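Periplasmic solute binding protein (Candidatus liberibacter, PDB 4CL2) binds manganese or zinc in the periplasm and probably delivers the metal to a membrane transporter for uptake, as in other ZnuA-like solute-binding proteins. Local coordinates at residues A[7-12]-A[56-61]; A[104-109]-A[245-250]; A[108-113]-A[179-184]. All coordinates share one frame; numbering follows the deposited sequence.

Interaction 1 (A[7-12]-A[56-61])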
loop_
_atom_site.group_PDB
_atom_site.type_symbol
_atom_site.label_atom_id
_atom_site.label_comp_id
_atom_site.label_asym_id
_atom_site.label_seq_id
_atom_site.Cartn_x
_atom_site.Cartn_y
_atom_site.Cartn_z
ATOM N N VAL A 7 2.266 -3.886 -19.890
ATOM C CA VAL A 7 2.633 -4.316 -18.514
ATOM C C VAL A 7 1.369 -4.101 -17.653
ATOM O O VAL A 7 0.883 -2.963 -17.479
ATOM C CB VAL A 7 3.793 -3.488 -17.960
ATOM C CG1 VAL A 7 4.083 -3.907 -16.541
ATOM C CG2 VAL A 7 5.011 -3.650 -18.846
ATOM N N LEU A 8 0.839 -5.217 -17.166
ATOM C CA LEU A 8 -0.375 -5.275 -16.333
ATOM C C LEU A 8 0.023 -5.287 -14.850
ATOM O O LEU A 8 0.710 -6.173 -14.369
ATOM C CB LEU A 8 -1.240 -6.476 -16.704
ATOM C CG LEU A 8 -2.448 -6.646 -15.783
ATOM C CD1 LEU A 8 -3.461 -5.510 -15.940
ATOM C CD2 LEU A 8 -3.085 -8.026 -16.124
ATOM N N SER A 9 -0.426 -4.275 -14.117
ATOM C CA SER A 9 -0.263 -4.203 -12.642
ATOM C C SER A 9 -1.553 -4.726 -11.964
ATOM O O SER A 9 -2.663 -4.571 -12.475
ATOM C CB SER A 9 0.027 -2.764 -12.206
ATOM O OG SER A 9 1.238 -2.245 -12.745
ATOM N N SER A 10 -1.391 -5.396 -10.833
ATOM C CA SER A 10 -2.525 -6.008 -10.154
ATOM C C SER A 10 -3.506 -4.941 -9.616
ATOM O O SER A 10 -4.700 -5.213 -9.588
ATOM C CB SER A 10 -2.077 -6.972 -9.080
ATOM O OG SER A 10 -1.381 -6.283 -8.035
ATOM N N PHE A 11 -3.006 -3.846 -9.101
ATOM C CA PHE A 11 -3.888 -2.809 -8.569
ATOM C C PHE A 11 -3.282 -1.435 -8.664
ATOM O O PHE A 11 -2.152 -1.226 -9.150
ATOM C CB PHE A 11 -4.356 -3.169 -7.122
ATOM C CG PHE A 11 -3.359 -2.806 -6.012
ATOM C CD1 PHE A 11 -2.109 -3.394 -5.907
ATOM C CD2 PHE A 11 -3.739 -1.882 -5.049
ATOM C CE1 PHE A 11 -1.249 -3.084 -4.852
ATOM C CE2 PHE A 11 -2.875 -1.552 -3.996
ATOM C CZ PHE A 11 -1.637 -2.164 -3.897
ATOM N N SER A 12 -4.109 -0.435 -8.333
ATOM C CA SER A 12 -3.825 0.951 -8.728
ATOM C C SER A 12 -2.493 1.458 -8.257
ATOM O O SER A 12 -1.812 2.194 -8.971
ATOM C CB SER A 12 -4.946 1.895 -8.215
ATOM O OG SER A 12 -5.182 1.773 -6.798
ATOM N N LEU A 56 3.990 -8.745 -19.288
ATOM C CA LEU A 56 4.596 -8.768 -17.937
ATOM C C LEU A 56 3.440 -8.492 -16.997
ATOM O O LEU A 56 2.610 -7.569 -17.314
ATOM C CB LEU A 56 5.673 -7.695 -17.830
ATOM C CG LEU A 56 6.364 -7.535 -16.498
ATOM C CD1 LEU A 56 7.094 -8.783 -16.119
ATOM C CD2 LEU A 56 7.297 -6.337 -16.581
ATOM N N ILE A 57 3.350 -9.252 -15.903
ATOM C CA ILE A 57 2.318 -9.029 -14.882
ATOM C C ILE A 57 3.025 -8.708 -13.569
ATOM O O ILE A 57 3.883 -9.458 -13.136
ATOM C CB ILE A 57 1.388 -10.218 -14.745
ATOM C CG1 ILE A 57 0.672 -10.465 -16.068
ATOM C CG2 ILE A 57 0.396 -9.965 -13.625
ATOM C CD1 ILE A 57 -0.216 -11.694 -16.083
ATOM N N LEU A 58 2.690 -7.553 -12.994
ATOM C CA LEU A 58 3.318 -7.097 -11.760
ATOM C C LEU A 58 2.321 -7.219 -10.590
ATOM O O LEU A 58 1.267 -6.579 -10.575
ATOM C CB LEU A 58 3.754 -5.668 -11.907
ATOM C CG LEU A 58 4.739 -5.330 -13.013
ATOM C CD1 LEU A 58 4.959 -3.801 -13.021
ATOM C CD2 LEU A 58 6.044 -6.118 -12.805
ATOM N N CYS A 59 2.652 -8.098 -9.661
ATOM C CA CYS A 59 1.798 -8.386 -8.479
ATOM C C CYS A 59 2.506 -7.857 -7.223
ATOM O O CYS A 59 3.729 -7.818 -7.149
ATOM C CB CYS A 59 1.565 -9.887 -8.302
ATOM S SG CYS A 59 0.381 -10.511 -9.552
ATOM N N ASN A 60 1.703 -7.581 -6.205
ATOM C CA ASN A 60 2.195 -7.270 -4.880
ATOM C C ASN A 60 2.787 -8.440 -4.174
ATOM O O ASN A 60 3.818 -8.310 -3.442
ATOM C CB ASN A 60 1.032 -6.797 -4.003
ATOM C CG ASN A 60 1.537 -6.062 -2.749
ATOM O OD1 ASN A 60 2.012 -4.930 -2.844
ATOM N ND2 ASN A 60 1.354 -6.688 -1.602
ATOM N N GLY A 61 2.180 -9.594 -4.349
ATOM C CA GLY A 61 2.446 -10.729 -3.477
ATOM C C GLY A 61 1.987 -10.435 -2.083
ATOM O O GLY A 61 1.062 -9.620 -1.876
#
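Val7 and Leu58 touch on one face of a parallel beta sheet, where strands 6-9 and 56-59 run as central neighbours between the outer strands 27-30 and 80-83. The parallel strand order 2-1-3-4 is that of an open alpha/beta lobe of a solute-binding protein. Val7 CG1, anti to the backbone N (chi1 177°), packs 3.6 Å from Leu58 CD1 and 4.0 Å from Leu56 CD2. The Val7 and Leu56 side chains lie side by side and point the same way, and helix 111-128 packs on this face through Leu125, Leu128 and Ile121.

Leu8 ties the backbones together in both directions. Leu8 N donates to Leu56 O at 2.9 Å, and Leu8 O accepts from Leu58 N at 2.8 Å. The second bond is almost straight, with 171° at the hydrogen. The Leu8 side chain is on the other face, with Ile57. Ser9 returns to the face of Val7 and Leu58, which helix 12-22 also meets through Ile14 and Thr18.

At Ser10 the chain turns a corner. Ser10 N still donates to Leu58 O at 2.9 Å, in a more bent bond. Ser10 OG is hydrogen-bonded to Glu65 OE2, which Asn60 N also reaches. Phe11 then takes the N-cap position of helix 12-22. Its ring meets Asn60 edge-on, with Asn60 OD1 near the ring plane and 4.3 Å from Phe11 CE1; the same OD1 is hydrogen-bonded to Tyr117 OH.

Interaction 2 (A[104-109]-A[245-250]). With MN (manganese (II) ion), chain L; SO4 (sulfate ion), chain F.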
loop_
_atom_site.group_PDB
_atom_site.type_symbol
_atom_site.label_atom_id
_atom_site.label_comp_id
_atom_site.label_asym_id
_atom_site.label_seq_id
_atom_site.Cartn_x
_atom_site.Cartn_y
_atom_site.Cartn_z
ATOM N N ASN A 104 0.865 -9.869 6.166
ATOM C CA ASN A 104 0.129 -8.612 5.971
ATOM C C ASN A 104 0.609 -8.005 4.628
ATOM O O ASN A 104 1.809 -7.882 4.372
ATOM C CB ASN A 104 0.446 -7.693 7.146
ATOM C CG ASN A 104 -0.370 -6.403 7.109
ATOM O OD1 ASN A 104 -0.389 -5.672 6.123
ATOM N ND2 ASN A 104 -1.018 -6.117 8.217
ATOM N N PRO A 105 -0.305 -7.644 3.741
ATOM C CA PRO A 105 0.147 -7.245 2.419
ATOM C C PRO A 105 0.600 -5.811 2.218
ATOM O O PRO A 105 1.125 -5.478 1.174
ATOM C CB PRO A 105 -1.094 -7.481 1.546
ATOM C CG PRO A 105 -2.230 -7.359 2.483
ATOM C CD PRO A 105 -1.770 -7.853 3.803
ATOM N N HIS A 106 0.409 -4.952 3.215
ATOM C CA HIS A 106 0.459 -3.504 3.055
ATOM C C HIS A 106 1.898 -2.939 3.074
ATOM O O HIS A 106 2.147 -1.896 3.674
ATOM C CB HIS A 106 -0.314 -2.802 4.136
ATOM C CG HIS A 106 -1.770 -3.169 4.142
ATOM N ND1 HIS A 106 -2.276 -4.165 4.960
ATOM C CD2 HIS A 106 -2.837 -2.602 3.520
ATOM C CE1 HIS A 106 -3.597 -4.238 4.797
ATOM N NE2 HIS A 106 -3.954 -3.304 3.931
ATOM N N ALA A 107 2.770 -3.591 2.359
ATOM C CA ALA A 107 4.225 -3.252 2.398
ATOM C C ALA A 107 4.505 -1.910 1.751
ATOM O O ALA A 107 5.557 -1.285 2.066
ATOM C CB ALA A 107 5.012 -4.353 1.674
ATOM N N TRP A 108 3.617 -1.420 0.893
ATOM C CA TRP A 108 3.800 -0.127 0.244
ATOM C C TRP A 108 3.713 1.117 1.133
ATOM O O TRP A 108 4.117 2.176 0.695
ATOM C CB TRP A 108 2.842 0.055 -0.962
ATOM C CG TRP A 108 1.394 0.024 -0.565
ATOM C CD1 TRP A 108 0.668 1.084 -0.079
ATOM C CD2 TRP A 108 0.540 -1.113 -0.494
ATOM N NE1 TRP A 108 -0.620 0.672 0.236
ATOM C CE2 TRP A 108 -0.709 -0.675 0.014
ATOM C CE3 TRP A 108 0.696 -2.471 -0.824
ATOM C CZ2 TRP A 108 -1.795 -1.524 0.152
ATOM C CZ3 TRP A 108 -0.367 -3.324 -0.693
ATOM C CH2 TRP A 108 -1.628 -2.866 -0.195
ATOM N N MET A 109 3.218 0.925 2.356
ATOM C CA MET A 109 3.058 2.036 3.313
ATOM C C MET A 109 4.363 2.187 4.112
ATOM O O MET A 109 4.464 1.785 5.254
ATOM C CB MET A 109 1.876 1.843 4.246
ATOM C CG MET A 109 0.543 1.804 3.554
ATOM S SD MET A 109 0.116 3.263 2.622
ATOM C CE MET A 109 0.170 4.566 3.865
ATOM N N TYR A 245 -5.788 7.171 3.493
ATOM C CA TYR A 245 -5.829 6.472 2.163
ATOM C C TYR A 245 -4.660 5.490 2.155
ATOM O O TYR A 245 -3.440 5.851 2.249
ATOM C CB TYR A 245 -5.660 7.479 1.005
ATOM C CG TYR A 245 -6.914 8.243 0.750
ATOM C CD1 TYR A 245 -7.272 9.266 1.553
ATOM C CD2 TYR A 245 -7.783 7.839 -0.254
ATOM C CE1 TYR A 245 -8.446 9.948 1.370
ATOM C CE2 TYR A 245 -8.980 8.509 -0.425
ATOM C CZ TYR A 245 -9.286 9.548 0.385
ATOM O OH TYR A 245 -10.475 10.275 0.266
ATOM N N VAL A 246 -4.994 4.202 2.082
ATOM C CA VAL A 246 -4.002 3.120 2.186
ATOM C C VAL A 246 -4.168 1.971 1.178
ATOM O O VAL A 246 -3.164 1.467 0.670
ATOM C CB VAL A 246 -3.900 2.540 3.600
ATOM C CG1 VAL A 246 -3.490 3.588 4.608
ATOM C CG2 VAL A 246 -5.188 1.881 4.027
ATOM N N ASP A 247 -5.399 1.577 0.837
ATOM C CA ASP A 247 -5.628 0.331 0.083
ATOM C C ASP A 247 -5.836 0.537 -1.401
ATOM O O ASP A 247 -5.831 -0.431 -2.143
ATOM C CB ASP A 247 -6.828 -0.407 0.647
ATOM C CG ASP A 247 -6.513 -1.120 1.959
ATOM O OD1 ASP A 247 -5.329 -1.351 2.213
ATOM O OD2 ASP A 247 -7.482 -1.383 2.700
ATOM N N SER A 248 -6.096 1.778 -1.818
ATOM C CA SER A 248 -6.377 2.122 -3.208
ATOM C C SER A 248 -6.034 3.562 -3.401
ATOM O O SER A 248 -6.199 4.356 -2.478
ATOM C CB SER A 248 -7.871 1.925 -3.453
ATOM O OG SER A 248 -8.273 2.350 -4.757
ATOM N N LEU A 249 -5.611 3.936 -4.590
ATOM C CA LEU A 249 -5.594 5.349 -4.952
ATOM C C LEU A 249 -7.014 5.897 -4.882
ATOM O O LEU A 249 -8.005 5.138 -5.081
ATOM C CB LEU A 249 -5.056 5.548 -6.365
ATOM C CG LEU A 249 -3.625 5.017 -6.511
ATOM C CD1 LEU A 249 -3.164 5.324 -7.879
ATOM C CD2 LEU A 249 -2.659 5.608 -5.498
ATOM N N SER A 250 -7.145 7.208 -4.632
ATOM C CA SER A 250 -8.441 7.831 -4.663
ATOM C C SER A 250 -8.864 7.991 -6.117
ATOM O O SER A 250 -8.063 7.785 -7.026
ATOM C CB SER A 250 -8.403 9.224 -4.007
ATOM O OG SER A 250 -7.653 10.159 -4.770
HETATM MN MN MN L . -6.066 -3.656 2.835
HETATM S S SO4 F . -12.167 8.577 -3.264
HETATM O O1 SO4 F . -11.929 8.061 -1.917
HETATM O O2 SO4 F . -13.641 8.489 -3.401
HETATM O O3 SO4 F . -11.548 7.765 -4.306
HETATM O O4 SO4 F . -11.846 10.029 -3.407
#
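His106 and Asp247 meet at the manganese ion, with ring and carboxylate nearly coplanar, their planes 25° apart. His106 NE2 binds the metal at 2.4 Å and Asp247 OD1 at 2.5 Å. His106 NE2 and Asp247 OD1 are 2.9 Å apart because both bind the ion; this is not a hydrogen bond. Asp247 OD2 is also at the metal, at 2.7 Å.

The far edge of the imidazole is held by Asn104. Asn104 OD1 accepts from His106 ND1 at 2.7 Å, close to the ring plane, and from His106 N in an Asx turn. This second-shell grip fixes the ring's rotation and directs NE2 to the metal.

Trp108 stands more upright to the Asp247 carboxylate, with planes 74° apart. With CG between the backbone N and the carbonyl carbon (chi1 62°), Trp108 NE1 donates to Val246 O at 2.7 Å, nearly in the ring plane. Met109 CE comes to 3.9 Å from Val246 CG1, the side chains crossing at about a right angle.

Glu172 is the third protein ligand in this model. His39, a ligand in other structures of this protein, does not bind here. The site lies in the cleft between two lobes, as in other cluster 9 metal-binding proteins.

Interaction 3 (A[108-113]-A[179-184])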
loop_
_atom_site.group_PDB
_atom_site.type_symbol
_atom_site.label_atom_id
_atom_site.label_comp_id
_atom_site.label_asym_id
_atom_site.label_seq_id
_atom_site.Cartn_x
_atom_site.Cartn_y
_atom_site.Cartn_z
ATOM N N TRP A 108 3.617 -1.420 0.893
ATOM C CA TRP A 108 3.800 -0.127 0.244
ATOM C C TRP A 108 3.713 1.117 1.133
ATOM O O TRP A 108 4.117 2.176 0.695
ATOM C CB TRP A 108 2.842 0.055 -0.962
ATOM C CG TRP A 108 1.394 0.024 -0.565
ATOM C CD1 TRP A 108 0.668 1.084 -0.079
ATOM C CD2 TRP A 108 0.540 -1.113 -0.494
ATOM N NE1 TRP A 108 -0.620 0.672 0.236
ATOM C CE2 TRP A 108 -0.709 -0.675 0.014
ATOM C CE3 TRP A 108 0.696 -2.471 -0.824
ATOM C CZ2 TRP A 108 -1.795 -1.524 0.152
ATOM C CZ3 TRP A 108 -0.367 -3.324 -0.693
ATOM C CH2 TRP A 108 -1.628 -2.866 -0.195
ATOM N N MET A 109 3.218 0.925 2.356
ATOM C CA MET A 109 3.058 2.036 3.313
ATOM C C MET A 109 4.363 2.187 4.112
ATOM O O MET A 109 4.464 1.785 5.254
ATOM C CB MET A 109 1.876 1.843 4.246
ATOM C CG MET A 109 0.543 1.804 3.554
ATOM S SD MET A 109 0.116 3.263 2.622
ATOM C CE MET A 109 0.170 4.566 3.865
ATOM N N SER A 110 5.402 2.636 3.425
ATOM C CA SER A 110 6.741 2.673 3.968
ATOM C C SER A 110 7.621 3.398 2.958
ATOM O O SER A 110 7.558 3.168 1.746
ATOM C CB SER A 110 7.293 1.260 4.234
ATOM O OG SER A 110 8.707 1.135 4.215
ATOM N N LEU A 111 8.492 4.230 3.483
ATOM C CA LEU A 111 9.427 5.002 2.647
ATOM C C LEU A 111 10.503 4.047 2.132
ATOM O O LEU A 111 10.826 4.048 0.950
ATOM C CB LEU A 111 10.026 6.198 3.453
ATOM C CG LEU A 111 11.164 6.964 2.704
ATOM C CD1 LEU A 111 10.610 7.483 1.423
ATOM C CD2 LEU A 111 11.559 8.096 3.662
ATOM N N THR A 112 11.060 3.215 2.992
ATOM C CA THR A 112 12.074 2.256 2.569
ATOM C C THR A 112 11.495 1.353 1.516
ATOM O O THR A 112 12.128 1.057 0.482
ATOM C CB THR A 112 12.550 1.398 3.749
ATOM O OG1 THR A 112 13.130 2.272 4.728
ATOM C CG2 THR A 112 13.529 0.396 3.311
ATOM N N ASN A 113 10.289 0.853 1.756
ATOM C CA ASN A 113 9.721 -0.074 0.810
ATOM C C ASN A 113 9.333 0.519 -0.520
ATOM O O ASN A 113 9.381 -0.145 -1.532
ATOM C CB ASN A 113 8.549 -0.831 1.436
ATOM C CG ASN A 113 8.965 -1.694 2.630
ATOM O OD1 ASN A 113 10.140 -1.994 2.845
ATOM N ND2 ASN A 113 7.982 -2.151 3.412
ATOM N N ALA A 179 5.038 1.485 10.642
ATOM C CA ALA A 179 5.486 1.405 12.008
ATOM C C ALA A 179 6.905 0.825 12.104
ATOM O O ALA A 179 7.759 1.335 12.831
ATOM C CB ALA A 179 4.506 0.545 12.842
ATOM N N GLU A 180 7.165 -0.242 11.353
ATOM C CA GLU A 180 8.480 -0.902 11.372
ATOM C C GLU A 180 9.565 -0.011 10.730
ATOM O O GLU A 180 10.699 -0.020 11.170
ATOM C CB GLU A 180 8.392 -2.270 10.673
ATOM C CG GLU A 180 9.635 -3.161 10.822
ATOM C CD GLU A 180 10.716 -2.866 9.793
ATOM O OE1 GLU A 180 10.415 -2.184 8.816
ATOM O OE2 GLU A 180 11.886 -3.243 10.039
ATOM N N ASP A 181 9.181 0.764 9.744
ATOM C CA ASP A 181 10.132 1.649 8.985
ATOM C C ASP A 181 10.493 2.850 9.866
ATOM O O ASP A 181 11.638 3.269 9.899
ATOM C CB ASP A 181 9.486 2.097 7.713
ATOM C CG ASP A 181 10.432 2.806 6.728
ATOM O OD1 ASP A 181 11.582 2.576 6.795
ATOM O OD2 ASP A 181 9.932 3.348 5.742
ATOM N N PHE A 182 9.550 3.385 10.619
ATOM C CA PHE A 182 9.759 4.627 11.351
ATOM C C PHE A 182 10.054 4.392 12.820
ATOM O O PHE A 182 10.351 5.368 13.551
ATOM C CB PHE A 182 8.594 5.625 11.201
ATOM C CG PHE A 182 8.405 6.179 9.833
ATOM C CD1 PHE A 182 9.289 5.882 8.775
ATOM C CD2 PHE A 182 7.399 7.099 9.588
ATOM C CE1 PHE A 182 9.109 6.405 7.515
ATOM C CE2 PHE A 182 7.236 7.643 8.336
ATOM C CZ PHE A 182 8.085 7.309 7.320
ATOM N N GLY A 183 9.891 3.142 13.320
ATOM C CA GLY A 183 10.098 2.847 14.714
ATOM C C GLY A 183 8.951 3.206 15.647
ATOM O O GLY A 183 9.150 3.771 16.710
ATOM N N PHE A 184 7.738 2.869 15.230
ATOM C CA PHE A 184 6.514 3.087 16.015
ATOM C C PHE A 184 5.907 1.725 16.320
ATOM O O PHE A 184 6.161 0.715 15.637
ATOM C CB PHE A 184 5.493 3.946 15.226
ATOM C CG PHE A 184 5.750 5.402 15.313
ATOM C CD1 PHE A 184 6.965 5.909 14.813
ATOM C CD2 PHE A 184 4.818 6.292 15.808
ATOM C CE1 PHE A 184 7.265 7.255 14.877
ATOM C CE2 PHE A 184 5.129 7.640 15.900
ATOM C CZ PHE A 184 6.337 8.121 15.438
#
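Asp181 meets Ser110, Leu111 and Thr112 at the start of helix 111-128, using both carboxylate oxygens. Asp181 OD2 accepts from Ser110 OG at 3.0 Å and from Thr112 N at 3.0 Å. The backbone bond is nearly straight, with 171° at the hydrogen, and arrives on the syn side. The serine hydroxyl comes from well above the carboxylate plane, on the same face as Thr112 N. Leu111 N adds a weak, bent bond to Asp181 OD2 at 2.8 Å. Asp181 OD1 takes the hydroxyl of Thr112, with Thr112 OG1 2.6 Å away and again on the syn side.

The CG of Asp181 lies anti to its backbone N (chi1 -170°), which extends the carboxylate from helix 176-182 to the other helix. As the N-cap residue, Ser110 accepts at OG from Asn113 N at 2.9 Å, while its own proton goes to Asp181. Leu111 CB touches the edge of the Phe182 ring at CE1, 4.2 Å away. Phe182 also packs on helix 133-158.

The first amides of helix 111-128 thus find acceptors in Ser110 OG and in an acid from another helix. A negative charge here should interact favourably with the helix dipole, and the site probably favours an ionised Asp181.

Interaction 1 is buried in the sheet of one lobe and rests on backbone hydrogen bonds and aliphatic packing. Interaction 2, near the centre of the chain, is also buried, but it joins two loops through a metal ion and an indole N-H. Interaction 3 is only partly buried and joins two helices through one carboxylate. Interactions 2 and 3 share Trp108 and Met109, and Asn113 ND2 bonds back to Ala107 O, so the metal-site loop runs directly into the capped helix. Interaction 1 reaches the same loop through Asn60 ND2 to Pro105 O and through Phe11 against Trp108. Ser12 OG also bonds to Leu249 N of 245-250.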